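Local coordinates for protein beta-glucuronidase (Dictyoglomus thermophilum, PDB 6XXW) that probably hydrolyses beta-D-glucuronides, releasing glucuronic acid, as a member of glycoside hydrolase family 2, at residues R42-K47 and R68-R73; F92-A97 and F118-A123; I139-T144 and N178-H183; L170-D175 and M556-I561. One frame throughout, in Å; residues are numbered along the deposited sequence.

Interaction 1 of 4, residues R42-K47 and R68-R73; sequences RTESDK and RDYVGR
E44 and R73 bring the two backbones closest, 5.4 Å between their CA atoms, where strand 32-43 ends beside the start of its antiparallel neighbour, strand 73-81. This is a margin of the jelly-roll beta sandwich expected of a family 2 sugar-binding domain. The main-chain link is slight: E44 N gives R73 O a weak, bent hydrogen bond of 3.0 Å. Beyond it the 42-47 chain swings off in a type II turn from T43 to D46, with S45 in the left-handed conformation that such a turn needs. G72 has backbone angles that call for glycine.

The ring of Y70 spans the gap because its CG stands anti to the backbone N (chi1 -178°). T43 lays its CG2 methyl over one ring face, 4.1 Å from the centroid, a CH-pi contact well suited to a compact beta-branched residue. At the far end of the ring, Y70 OH donates to R73 O at 2.9 Å, and E44 CB lies 3.3 Å from the same hydroxyl. Replacing E44 by an alanine would probably leave the R73 guanidinium loose at the surface, since its other acid, D142, is a long and weak partner. In the salt bridge, R73 NH1 meets the syn lone pair of E44 OE2 at 2.5 Å, unusually short and so of doubtful exact length, with carboxylate and guanidinium planes 71° apart.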
# COMPACT_ATOMS: atom_id res chain seq x y z
N ARG A 42 -35.68 7.10 -1.56
CA ARG A 42 -35.86 7.08 -3.01
C ARG A 42 -35.37 8.39 -3.58
O ARG A 42 -35.16 9.36 -2.86
CB ARG A 42 -37.33 6.85 -3.39
CG ARG A 42 -38.26 7.95 -2.90
CD ARG A 42 -39.73 7.66 -3.22
NE ARG A 42 -40.54 8.80 -2.82
CZ ARG A 42 -40.76 9.84 -3.61
NH1 ARG A 42 -41.49 10.86 -3.17
NH2 ARG A 42 -40.25 9.85 -4.84
N THR A 43 -35.17 8.41 -4.90
CA THR A 43 -34.79 9.62 -5.60
C THR A 43 -36.00 10.21 -6.32
O THR A 43 -37.06 9.58 -6.41
CB THR A 43 -33.65 9.38 -6.60
OG1 THR A 43 -34.06 8.42 -7.58
CG2 THR A 43 -32.39 8.86 -5.88
N GLU A 44 -35.83 11.42 -6.83
CA GLU A 44 -36.94 12.20 -7.36
C GLU A 44 -37.68 11.45 -8.47
O GLU A 44 -37.07 10.85 -9.35
CB GLU A 44 -36.43 13.54 -7.90
CG GLU A 44 -37.50 14.63 -7.94
CD GLU A 44 -36.89 16.01 -8.09
OE1 GLU A 44 -35.70 16.11 -8.51
OE2 GLU A 44 -37.59 17.00 -7.78
N SER A 45 -39.02 11.49 -8.39
CA SER A 45 -39.91 10.94 -9.43
C SER A 45 -39.72 9.43 -9.61
O SER A 45 -39.99 8.89 -10.68
CB SER A 45 -39.73 11.68 -10.76
OG SER A 45 -40.51 12.87 -10.79
N ASP A 46 -39.28 8.74 -8.56
CA ASP A 46 -39.16 7.29 -8.58
C ASP A 46 -40.00 6.72 -7.45
O ASP A 46 -40.00 7.25 -6.34
CB ASP A 46 -37.70 6.85 -8.43
CG ASP A 46 -37.51 5.38 -8.77
OD1 ASP A 46 -38.50 4.62 -8.73
OD2 ASP A 46 -36.36 4.99 -9.10
N LYS A 47 -40.71 5.63 -7.74
CA LYS A 47 -41.65 5.08 -6.77
C LYS A 47 -41.06 3.97 -5.90
O LYS A 47 -41.62 3.69 -4.83
CB LYS A 47 -42.90 4.54 -7.48
N ARG A 68 -24.30 7.64 -6.19
CA ARG A 68 -23.09 8.31 -5.70
C ARG A 68 -22.98 9.74 -6.24
O ARG A 68 -22.70 10.69 -5.50
CB ARG A 68 -21.85 7.50 -6.08
CG ARG A 68 -20.58 7.94 -5.37
CD ARG A 68 -19.33 7.41 -6.06
NE ARG A 68 -19.16 7.97 -7.40
CZ ARG A 68 -18.31 7.50 -8.32
NH1 ARG A 68 -17.55 6.45 -8.03
NH2 ARG A 68 -18.21 8.08 -9.51
N ASP A 69 -23.21 9.91 -7.54
CA ASP A 69 -23.01 11.19 -8.20
C ASP A 69 -24.33 11.92 -8.44
O ASP A 69 -24.39 12.84 -9.26
CB ASP A 69 -22.28 10.98 -9.52
CG ASP A 69 -20.89 10.38 -9.32
OD1 ASP A 69 -20.31 10.55 -8.22
OD2 ASP A 69 -20.39 9.74 -10.27
N TYR A 70 -25.38 11.52 -7.72
CA TYR A 70 -26.71 12.09 -7.95
C TYR A 70 -26.74 13.57 -7.59
O TYR A 70 -26.09 14.01 -6.64
CB TYR A 70 -27.73 11.32 -7.11
CG TYR A 70 -29.16 11.76 -7.28
CD1 TYR A 70 -29.91 11.34 -8.37
CD2 TYR A 70 -29.78 12.60 -6.35
CE1 TYR A 70 -31.23 11.72 -8.53
CE2 TYR A 70 -31.11 13.01 -6.51
CZ TYR A 70 -31.82 12.55 -7.60
OH TYR A 70 -33.14 12.93 -7.79
N VAL A 71 -27.49 14.35 -8.37
CA VAL A 71 -27.74 15.76 -8.09
C VAL A 71 -29.23 16.00 -8.24
O VAL A 71 -29.80 15.77 -9.31
CB VAL A 71 -26.95 16.71 -9.01
CG1 VAL A 71 -27.35 18.15 -8.72
CG2 VAL A 71 -25.44 16.55 -8.82
N GLY A 72 -29.87 16.47 -7.17
CA GLY A 72 -31.30 16.66 -7.17
C GLY A 72 -31.93 16.31 -5.84
O GLY A 72 -31.25 16.36 -4.81
N ARG A 73 -33.20 15.94 -5.85
CA ARG A 73 -33.96 15.71 -4.63
C ARG A 73 -34.01 14.23 -4.30
O ARG A 73 -34.19 13.39 -5.18
CB ARG A 73 -35.38 16.27 -4.78
CG ARG A 73 -35.40 17.79 -4.82
CD ARG A 73 -36.80 18.37 -4.97
NE ARG A 73 -36.74 19.78 -5.33
CZ ARG A 73 -36.75 20.25 -6.58
NH1 ARG A 73 -36.81 19.41 -7.61
NH2 ARG A 73 -36.70 21.56 -6.81

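Interaction 2 of 4, residues F92-A97 and F118-A123; sequences FLRVGA and FLPFEA
The F121 ring carries V95 on one face, with V95 CB 3.8 Å from the centroid in a CH-pi contact displaced toward the rim, and has L119 O in plane at its edge. F121 CG sits between its backbone N and carbonyl carbon (chi1 48°), which lays the ring across toward V95 on the neighbouring strand; V95 CG1 reaches F121 CZ at 3.5 Å. H114 also stacks with this ring.

On the opposite sheet face, the R94 guanidinium turns its edge to E122. R94 NE meets E122 OE1 at 2.9 Å, and R94 NH2 meets E122 OE1 at 3.1 Å, the oxygen lying in the guanidinium plane. Both nitrogens approach from one side of the carboxylate, whose plane is turned 60° from the guanidinium. Y189 OH also bonds to OE1, and L22 O takes NH2. The bent arginine chain places its CD 3.8 Å from P120 CB. A leucine in place of R94 would probably leave E122 OE1 without its two nitrogen donors and countercharge, and L22 O without the NH2 bond.

Four backbone bonds join the strands, including a nearly straight one from V95 N to F121 O (2.8 Å). L93-A123 and V95-F121 are hydrogen-bonded pairs, R94-E122 between them non-hydrogen-bonded. These antiparallel neighbours, with L93, V95 and F121 on one face and the ion pair on the other, belong to the sheet of the sugar-binding domain, in family 2 a jelly-roll beta sandwich.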
# COMPACT_ATOMS: atom_id res chain seq x y z
N PHE A 92 -41.74 18.35 19.44
CA PHE A 92 -40.82 18.98 18.50
C PHE A 92 -40.14 17.91 17.67
O PHE A 92 -39.71 16.87 18.19
CB PHE A 92 -39.78 19.83 19.22
CG PHE A 92 -40.34 21.06 19.89
CD1 PHE A 92 -40.51 22.24 19.18
CD2 PHE A 92 -40.69 21.03 21.23
CE1 PHE A 92 -41.03 23.37 19.79
CE2 PHE A 92 -41.22 22.15 21.85
CZ PHE A 92 -41.38 23.33 21.13
N LEU A 93 -40.04 18.16 16.37
CA LEU A 93 -39.31 17.30 15.45
C LEU A 93 -38.07 18.05 15.02
O LEU A 93 -38.18 19.12 14.42
CB LEU A 93 -40.18 16.94 14.26
CG LEU A 93 -39.53 16.24 13.07
CD1 LEU A 93 -38.96 14.92 13.50
CD2 LEU A 93 -40.59 16.03 12.03
N ARG A 94 -36.90 17.49 15.32
CA ARG A 94 -35.62 18.15 15.08
C ARG A 94 -34.80 17.34 14.08
O ARG A 94 -34.68 16.11 14.20
CB ARG A 94 -34.86 18.32 16.40
CG ARG A 94 -33.37 18.56 16.27
CD ARG A 94 -33.07 20.04 16.09
NE ARG A 94 -33.50 20.83 17.23
CZ ARG A 94 -32.69 21.29 18.18
NH1 ARG A 94 -31.39 21.02 18.14
NH2 ARG A 94 -33.19 22.01 19.19
N VAL A 95 -34.23 18.03 13.09
CA VAL A 95 -33.30 17.42 12.13
C VAL A 95 -31.94 18.06 12.39
O VAL A 95 -31.79 19.28 12.29
CB VAL A 95 -33.75 17.63 10.68
CG1 VAL A 95 -32.73 17.00 9.71
CG2 VAL A 95 -35.13 17.06 10.45
N GLY A 96 -30.96 17.23 12.74
CA GLY A 96 -29.66 17.77 13.12
C GLY A 96 -28.97 18.48 11.97
O GLY A 96 -28.34 19.53 12.17
N ALA A 97 -29.04 17.90 10.77
CA ALA A 97 -28.45 18.51 9.57
C ALA A 97 -28.88 17.72 8.34
O ALA A 97 -28.96 16.49 8.39
CB ALA A 97 -26.92 18.56 9.65
N PHE A 118 -25.63 22.45 7.38
CA PHE A 118 -24.76 22.18 8.53
C PHE A 118 -25.30 22.73 9.84
O PHE A 118 -24.55 22.79 10.83
CB PHE A 118 -23.36 22.72 8.24
CG PHE A 118 -22.80 22.19 6.97
CD1 PHE A 118 -22.14 20.97 6.95
CD2 PHE A 118 -23.01 22.86 5.78
CE1 PHE A 118 -21.66 20.46 5.76
CE2 PHE A 118 -22.53 22.35 4.59
CZ PHE A 118 -21.86 21.15 4.58
N LEU A 119 -26.58 23.08 9.90
CA LEU A 119 -27.19 23.52 11.14
C LEU A 119 -28.57 22.90 11.30
O LEU A 119 -29.21 22.53 10.31
CB LEU A 119 -27.28 25.06 11.20
CG LEU A 119 -25.92 25.75 11.41
CD1 LEU A 119 -26.03 27.25 11.16
CD2 LEU A 119 -25.30 25.48 12.79
N PRO A 120 -29.05 22.75 12.53
CA PRO A 120 -30.29 22.00 12.77
C PRO A 120 -31.53 22.85 12.54
O PRO A 120 -31.51 24.08 12.54
CB PRO A 120 -30.18 21.60 14.24
CG PRO A 120 -29.40 22.71 14.84
CD PRO A 120 -28.40 23.13 13.80
N PHE A 121 -32.66 22.15 12.38
CA PHE A 121 -33.93 22.84 12.23
C PHE A 121 -35.01 21.97 12.84
O PHE A 121 -34.86 20.75 12.94
CB PHE A 121 -34.25 23.17 10.76
CG PHE A 121 -34.05 22.01 9.80
CD1 PHE A 121 -32.78 21.63 9.38
CD2 PHE A 121 -35.14 21.33 9.29
CE1 PHE A 121 -32.60 20.58 8.50
CE2 PHE A 121 -34.97 20.28 8.41
CZ PHE A 121 -33.71 19.91 8.00
N GLU A 122 -36.10 22.61 13.24
CA GLU A 122 -37.13 21.90 13.98
C GLU A 122 -38.47 22.58 13.80
O GLU A 122 -38.56 23.73 13.36
CB GLU A 122 -36.78 21.80 15.47
CG GLU A 122 -36.71 23.12 16.18
CD GLU A 122 -36.57 22.96 17.68
OE1 GLU A 122 -36.07 21.90 18.14
OE2 GLU A 122 -36.95 23.90 18.42
N ALA A 123 -39.53 21.86 14.14
CA ALA A 123 -40.86 22.42 14.12
C ALA A 123 -41.68 21.75 15.20
O ALA A 123 -41.39 20.62 15.60
CB ALA A 123 -41.53 22.24 12.76

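Interaction 3 of 4, residues I139-T144 and N178-H183; sequences IMVDNT and NYSGIH
V141 and I139 meet I182 where strands 139-142 and 181-183 cross at 100°, their axes 7.7 Å apart. No backbone pairing joins the two strands, so this is side-chain packing between crossed strands in the interior of the family 2 sugar-binding domain, a jelly-roll beta sandwich.

Both isoleucines place CG1 beside the backbone N and continue extended to CD1, so each presents a slim methyl end. The two side chains cross at about a right angle, with I139 CD1 3.9 Å from I182 CD1. V141 forks between two neighbours: its CG2 lies 4.1 Å from I182 CG1, while its CG1 faces S180 OG at 3.7 Å. That hydroxyl is buried but bonded to A99 O, which makes a small polar residue tolerable against the valine. G181 has backbone angles at which a CB would be jammed against the preceding carbonyl O, so glycine suits the place.

At the strand end, D142 OD1 accepts from T144 N in an Asx turn and also from T144 OG1. The backbone puts N143 CB 3.3 Å from S180 OG; CG, between its own N and carbonyl carbon (chi1 63°), then directs the amide to G72 N and Y70 O. N178 CG, anti to the backbone N (chi1 -171°), carries its amide toward N143; OD1 bonds to H100 NE2, while N178 ND2 gives N143 O a weak hydrogen bond of 3.3 Å. A water completes the link, accepting from N143 ND2 at 2.8 Å and donating to N178 O at 2.7 Å.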
# COMPACT_ATOMS: atom_id res chain seq x y z
N ILE A 139 -38.77 13.25 4.67
CA ILE A 139 -37.82 14.35 4.60
C ILE A 139 -37.27 14.40 3.19
O ILE A 139 -36.70 13.41 2.71
CB ILE A 139 -36.69 14.22 5.64
CG1 ILE A 139 -37.29 14.26 7.05
CG2 ILE A 139 -35.64 15.34 5.43
CD1 ILE A 139 -36.34 13.91 8.18
N MET A 140 -37.48 15.52 2.51
CA MET A 140 -36.87 15.76 1.21
C MET A 140 -35.56 16.50 1.44
O MET A 140 -35.49 17.44 2.24
CB MET A 140 -37.81 16.57 0.31
CG MET A 140 -37.33 16.79 -1.12
SD MET A 140 -35.99 18.02 -1.30
CE MET A 140 -36.78 19.53 -0.74
N VAL A 141 -34.52 16.09 0.73
CA VAL A 141 -33.21 16.74 0.79
C VAL A 141 -32.76 16.99 -0.64
O VAL A 141 -32.82 16.09 -1.48
CB VAL A 141 -32.17 15.88 1.54
CG1 VAL A 141 -30.83 16.61 1.60
CG2 VAL A 141 -32.67 15.51 2.96
N ASP A 142 -32.29 18.20 -0.91
CA ASP A 142 -31.84 18.61 -2.24
C ASP A 142 -30.38 19.04 -2.10
O ASP A 142 -30.07 19.90 -1.28
CB ASP A 142 -32.71 19.76 -2.77
CG ASP A 142 -32.49 20.05 -4.26
OD1 ASP A 142 -31.44 19.72 -4.83
OD2 ASP A 142 -33.39 20.65 -4.88
N ASN A 143 -29.49 18.41 -2.88
CA ASN A 143 -28.07 18.73 -2.81
C ASN A 143 -27.62 19.67 -3.92
O ASN A 143 -26.42 19.89 -4.09
CB ASN A 143 -27.22 17.44 -2.83
CG ASN A 143 -27.38 16.67 -4.12
OD1 ASN A 143 -28.22 17.00 -4.94
ND2 ASN A 143 -26.55 15.63 -4.30
N THR A 144 -28.57 20.24 -4.67
CA THR A 144 -28.24 21.16 -5.75
C THR A 144 -27.71 22.47 -5.17
O THR A 144 -28.42 23.15 -4.43
CB THR A 144 -29.49 21.44 -6.59
OG1 THR A 144 -30.05 20.18 -7.01
CG2 THR A 144 -29.13 22.26 -7.83
N ASN A 178 -19.16 16.93 -2.17
CA ASN A 178 -20.53 17.40 -1.90
C ASN A 178 -21.42 16.24 -1.45
O ASN A 178 -22.43 15.90 -2.08
CB ASN A 178 -21.09 18.08 -3.15
CG ASN A 178 -22.42 18.78 -2.89
OD1 ASN A 178 -22.62 19.45 -1.87
ND2 ASN A 178 -23.35 18.62 -3.83
N TYR A 179 -21.02 15.61 -0.35
CA TYR A 179 -21.85 14.57 0.27
C TYR A 179 -23.22 15.13 0.63
O TYR A 179 -23.35 16.28 1.06
CB TYR A 179 -21.19 14.04 1.54
CG TYR A 179 -20.15 12.95 1.36
CD1 TYR A 179 -20.47 11.72 0.78
CD2 TYR A 179 -18.84 13.14 1.81
CE1 TYR A 179 -19.50 10.72 0.62
CE2 TYR A 179 -17.86 12.15 1.67
CZ TYR A 179 -18.20 10.95 1.07
OH TYR A 179 -17.24 9.98 0.96
N SER A 180 -24.26 14.30 0.49
CA SER A 180 -25.61 14.72 0.79
C SER A 180 -26.36 13.63 1.54
O SER A 180 -25.97 12.45 1.55
CB SER A 180 -26.38 15.09 -0.48
OG SER A 180 -27.68 15.58 -0.13
N GLY A 181 -27.47 14.04 2.15
CA GLY A 181 -28.29 13.16 2.95
C GLY A 181 -28.59 13.80 4.29
O GLY A 181 -28.35 14.99 4.51
N ILE A 182 -29.12 12.99 5.21
CA ILE A 182 -29.40 13.44 6.57
C ILE A 182 -28.19 13.07 7.41
O ILE A 182 -28.01 11.91 7.80
CB ILE A 182 -30.68 12.82 7.13
CG1 ILE A 182 -31.89 13.17 6.25
CG2 ILE A 182 -30.93 13.35 8.56
CD1 ILE A 182 -33.14 12.36 6.58
N HIS A 183 -27.36 14.07 7.72
CA HIS A 183 -26.04 13.85 8.29
C HIS A 183 -26.02 13.81 9.81
O HIS A 183 -25.04 13.35 10.39
CB HIS A 183 -25.09 14.94 7.79
CG HIS A 183 -24.77 14.84 6.33
ND1 HIS A 183 -24.33 15.92 5.58
CD2 HIS A 183 -24.79 13.78 5.48
CE1 HIS A 183 -24.11 15.53 4.34
NE2 HIS A 183 -24.37 14.23 4.25
O HOH W 1 -24.27 14.33 -3.29

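Interaction 4 of 4, residues L170-D175 and M556-I561; sequences LNYYFD and MTKQSI
K558 lies across one face of the Y172 ring, the two side chains running past each other in opposite directions. The lysine begins at the phenol end, where its CB is 3.3 Å from Y172 OH, and finishes over the aromatic carbons nearer the tyrosine backbone. Its chain bends at chi3 (87°), bringing both end atoms down over the ring: K558 CE is 3.5 Å from the Y172 centroid in a CH-pi contact, and K558 NZ is 3.6 Å from it in a cation-pi contact. The ammonium (K558 NZ) also donates to Y172 O at 3.1 Å. A lysine suits this place because its chain is long enough to carry CE and the ammonium over the ring, where the charge meets both the pi cloud and a carbonyl. With CG between N and carbonyl carbon (chi1 56°), the Y172 ring folds back beside its own carbonyl, within reach of the same ammonium; its hydroxyl bonds to N178 N.

The contact joins the sugar-binding domain, at the end of strand 168-172, to the TIM barrel domain, in the long loop following barrel strand 544-550. Q559 in that loop is bonded to M521 N of the second subunit, which places the domain junction beside a subunit interface.

Further along, D175 and T557 cross at a slant, with T557 CG2 3.5 Å from D175 OD1. This carboxylate has its main partner in R563, a salt bridge through OD1, while OD2 bonds to N567 and to a bound Tris molecule, probably from the crystallisation liquor. Between the two side-chain pairs a water accepts from K558 N at 2.9 Å and donates to F174 O at 3.3 Å.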
# COMPACT_ATOMS: atom_id res chain seq x y z
N LEU A 170 -22.60 19.61 -11.67
CA LEU A 170 -22.65 20.53 -10.54
C LEU A 170 -21.24 21.02 -10.31
O LEU A 170 -20.37 20.25 -9.90
CB LEU A 170 -23.21 19.85 -9.29
CG LEU A 170 -23.44 20.76 -8.10
CD1 LEU A 170 -24.53 21.78 -8.41
CD2 LEU A 170 -23.81 19.93 -6.85
N ASN A 171 -20.99 22.28 -10.62
CA ASN A 171 -19.68 22.86 -10.39
C ASN A 171 -19.63 23.48 -9.01
O ASN A 171 -20.59 24.11 -8.55
CB ASN A 171 -19.34 23.91 -11.46
CG ASN A 171 -18.98 23.27 -12.80
OD1 ASN A 171 -18.47 22.14 -12.85
ND2 ASN A 171 -19.23 23.98 -13.88
N TYR A 172 -18.49 23.30 -8.34
CA TYR A 172 -18.25 23.93 -7.05
C TYR A 172 -16.75 23.95 -6.81
O TYR A 172 -15.99 23.16 -7.37
CB TYR A 172 -18.99 23.21 -5.92
CG TYR A 172 -18.74 21.73 -5.74
CD1 TYR A 172 -19.48 20.79 -6.44
CD2 TYR A 172 -17.82 21.26 -4.80
CE1 TYR A 172 -19.29 19.43 -6.26
CE2 TYR A 172 -17.62 19.88 -4.59
CZ TYR A 172 -18.37 18.97 -5.33
OH TYR A 172 -18.21 17.61 -5.16
N TYR A 173 -16.34 24.89 -5.95
CA TYR A 173 -14.94 25.29 -5.86
C TYR A 173 -14.40 25.14 -4.46
O TYR A 173 -13.31 25.65 -4.16
CB TYR A 173 -14.81 26.74 -6.37
CG TYR A 173 -15.41 26.85 -7.76
CD1 TYR A 173 -14.66 26.52 -8.88
CD2 TYR A 173 -16.74 27.22 -7.93
CE1 TYR A 173 -15.22 26.59 -10.15
CE2 TYR A 173 -17.30 27.29 -9.19
CZ TYR A 173 -16.54 26.97 -10.29
OH TYR A 173 -17.09 27.04 -11.55
N PHE A 174 -15.11 24.43 -3.59
CA PHE A 174 -14.56 24.02 -2.31
C PHE A 174 -14.00 22.61 -2.44
O PHE A 174 -14.48 21.79 -3.22
CB PHE A 174 -15.61 24.10 -1.20
CG PHE A 174 -16.91 23.39 -1.51
CD1 PHE A 174 -17.10 22.05 -1.13
CD2 PHE A 174 -17.97 24.08 -2.09
CE1 PHE A 174 -18.31 21.41 -1.38
CE2 PHE A 174 -19.20 23.44 -2.32
CZ PHE A 174 -19.37 22.11 -1.97
N ASP A 175 -12.96 22.33 -1.65
CA ASP A 175 -12.18 21.10 -1.80
C ASP A 175 -12.60 20.06 -0.77
O ASP A 175 -11.81 19.60 0.05
CB ASP A 175 -10.70 21.42 -1.69
CG ASP A 175 -9.82 20.20 -1.89
OD1 ASP A 175 -10.06 19.43 -2.85
OD2 ASP A 175 -8.88 20.01 -1.08
N MET A 556 -12.59 12.71 1.67
CA MET A 556 -13.00 12.62 0.27
C MET A 556 -13.25 14.00 -0.35
O MET A 556 -13.73 14.92 0.31
CB MET A 556 -14.29 11.79 0.14
CG MET A 556 -14.11 10.29 0.25
SD MET A 556 -12.88 9.61 -0.87
CE MET A 556 -13.27 10.49 -2.33
N THR A 557 -12.95 14.10 -1.65
CA THR A 557 -13.20 15.28 -2.48
C THR A 557 -13.86 14.81 -3.77
O THR A 557 -13.91 13.61 -4.06
CB THR A 557 -11.90 16.03 -2.83
OG1 THR A 557 -11.08 15.19 -3.65
CG2 THR A 557 -11.13 16.39 -1.57
N LYS A 558 -14.34 15.77 -4.57
CA LYS A 558 -14.76 15.41 -5.92
C LYS A 558 -13.55 14.90 -6.71
O LYS A 558 -12.40 15.12 -6.34
CB LYS A 558 -15.40 16.60 -6.64
CG LYS A 558 -14.43 17.64 -7.12
CD LYS A 558 -15.06 18.55 -8.18
CE LYS A 558 -15.79 19.71 -7.55
NZ LYS A 558 -16.64 20.42 -8.57
N GLN A 559 -13.83 14.21 -7.81
CA GLN A 559 -12.77 13.58 -8.57
C GLN A 559 -12.08 14.58 -9.48
O GLN A 559 -12.73 15.42 -10.11
CB GLN A 559 -13.32 12.41 -9.39
CG GLN A 559 -13.86 11.28 -8.53
CD GLN A 559 -14.26 10.09 -9.35
OE1 GLN A 559 -13.42 9.31 -9.80
NE2 GLN A 559 -15.56 9.96 -9.59
N SER A 560 -10.76 14.48 -9.54
CA SER A 560 -9.94 15.36 -10.37
C SER A 560 -8.55 14.74 -10.45
O SER A 560 -8.18 13.92 -9.60
CB SER A 560 -9.90 16.78 -9.79
OG SER A 560 -8.93 16.91 -8.77
N ILE A 561 -7.78 15.13 -11.48
CA ILE A 561 -6.44 14.57 -11.60
C ILE A 561 -5.50 15.05 -10.51
O ILE A 561 -4.37 14.56 -10.42
CB ILE A 561 -5.82 14.86 -12.98
CG1 ILE A 561 -5.76 16.38 -13.25
CG2 ILE A 561 -6.62 14.14 -14.10
CD1 ILE A 561 -4.86 16.72 -14.44
O HOH W 2 -14.16 18.56 -3.80

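Overall arrangement
Interactions 1, 2 and 3 follow one another along the chain within the sugar-binding domain and reach the same branched antiparallel sheet. Interaction 3 touches each of the others: its centre is about 10 Å from that of interaction 1, which it meets through the N143 amide, and about 13 Å from that of interaction 2, where A97 and H183 pair through their backbones. Interactions 1 and 4 also touch directly, whereas 1 and 2 stay about 13 Å apart at their nearest atoms. Interaction 4, centred about 17 Å from interaction 3, interleaves with it in sequence and carries the connection across 380 residues to the TIM barrel. Contacts thus run continuously from the sandwich to the domain expected to be catalytic.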